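PDB 1QOR: quinone oxidoreductase from Escherichia coli, which catalyses the NADPH-dependent one-electron reduction of quinones to semiquinones, working as a homodimer of the zinc-containing alcohol dehydrogenase family. Local coordinates for residues E199-K202 and E203-G207. Residues are numbered along the deposited sequence; the frame is centred on the assembly and turned at random.
Sequences ERLK and EITGG
Glu199 O accepts the backbone N-H of Glu203 in an ordinary helical bond, while the Glu199 carboxylate turns to Lys202 on the next turn, whose NZ lies 2.7 Å from Glu199 OE2, on its syn side. Arg200 O likewise receives Ile204 N. The Arg200 chain, bent at chi2 and chi3 (-75° and -74°), folds forward along the helix so that NH1 reaches Glu203 OE1 at 3.2 Å; the carboxylate oxygen lies near the guanidinium plane, but NH1 approaches from above the carboxylate. Ile204 CD1 packs over one guanidinium face toward its rim, and NE is held by Glu195. A leucine in place of Arg200 would probably leave the Glu203 and Glu195 carboxylates without their cationic partner. Leu201 O is gripped twice by Thr205, from opposite faces of its carbonyl plane: by OG1 at 2.9 Å and by N at 3.1 Å. Thr205 CG2 meets Leu201 CG at 4.2 Å, and both side chains rest on Ile169 of strand 167-172. Lys202 O takes Gly207 N at 2.7 Å, and Glu203 O takes Gly206 N. With Gly206 at positive phi, this pair forms a Schellman motif, ending helix 197-204 at the edge of the Rossmann-type nucleotide-binding domain.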
# COMPACT_ATOMS: atom_id res chain seq x y z
N GLU A 199 -3.55 7.11 -21.78
CA GLU A 199 -3.30 6.64 -23.13
C GLU A 199 -1.82 6.91 -23.54
O GLU A 199 -1.16 6.00 -24.05
CB GLU A 199 -4.29 7.26 -24.11
CG GLU A 199 -5.73 6.68 -24.03
CD GLU A 199 -5.81 5.11 -23.84
OE1 GLU A 199 -5.13 4.37 -24.59
OE2 GLU A 199 -6.56 4.62 -22.94
N ARG A 200 -1.29 8.11 -23.28
CA ARG A 200 0.12 8.37 -23.64
C ARG A 200 1.03 7.44 -22.87
O ARG A 200 2.00 6.93 -23.43
CB ARG A 200 0.53 9.82 -23.36
CG ARG A 200 0.03 10.86 -24.35
CD ARG A 200 0.82 10.79 -25.67
NE ARG A 200 2.18 11.34 -25.58
CZ ARG A 200 3.27 10.75 -26.08
NH1 ARG A 200 3.19 9.57 -26.72
NH2 ARG A 200 4.44 11.35 -25.96
N LEU A 201 0.74 7.19 -21.59
CA LEU A 201 1.59 6.30 -20.83
C LEU A 201 1.59 4.88 -21.38
O LEU A 201 2.63 4.21 -21.41
CB LEU A 201 1.27 6.33 -19.31
CG LEU A 201 2.26 5.28 -18.73
CD1 LEU A 201 3.32 5.91 -17.92
CD2 LEU A 201 1.61 4.02 -18.11
N LYS A 202 0.43 4.41 -21.83
CA LYS A 202 0.37 3.06 -22.42
C LYS A 202 1.15 3.02 -23.75
O LYS A 202 1.85 2.05 -24.06
CB LYS A 202 -1.08 2.64 -22.67
CG LYS A 202 -1.79 2.25 -21.41
CD LYS A 202 -3.18 1.74 -21.68
CE LYS A 202 -4.00 2.77 -22.40
NZ LYS A 202 -5.36 2.21 -22.76
N GLU A 203 1.03 4.10 -24.53
CA GLU A 203 1.72 4.23 -25.80
C GLU A 203 3.24 4.21 -25.56
O GLU A 203 3.92 3.33 -26.09
CB GLU A 203 1.27 5.54 -26.45
CG GLU A 203 1.86 5.80 -27.79
CD GLU A 203 1.16 6.93 -28.51
OE1 GLU A 203 0.71 7.87 -27.82
OE2 GLU A 203 1.06 6.87 -29.78
N ILE A 204 3.73 5.07 -24.66
CA ILE A 204 5.16 5.19 -24.33
C ILE A 204 5.78 3.88 -23.83
O ILE A 204 6.96 3.57 -24.12
CB ILE A 204 5.41 6.33 -23.28
CG1 ILE A 204 5.17 7.71 -23.88
CG2 ILE A 204 6.82 6.31 -22.76
CD1 ILE A 204 5.07 8.83 -22.83
N THR A 205 4.98 3.09 -23.12
CA THR A 205 5.48 1.82 -22.55
C THR A 205 5.21 0.56 -23.39
O THR A 205 5.39 -0.58 -22.93
CB THR A 205 4.94 1.62 -21.10
OG1 THR A 205 3.52 1.46 -21.15
CG2 THR A 205 5.27 2.83 -20.27
N GLY A 206 4.72 0.75 -24.61
CA GLY A 206 4.48 -0.40 -25.45
C GLY A 206 3.35 -1.21 -24.89
O GLY A 206 3.26 -2.43 -25.13
N GLY A 207 2.49 -0.55 -24.12
CA GLY A 207 1.33 -1.20 -23.53
C GLY A 207 1.63 -1.94 -22.25
O GLY A 207 0.71 -2.49 -21.67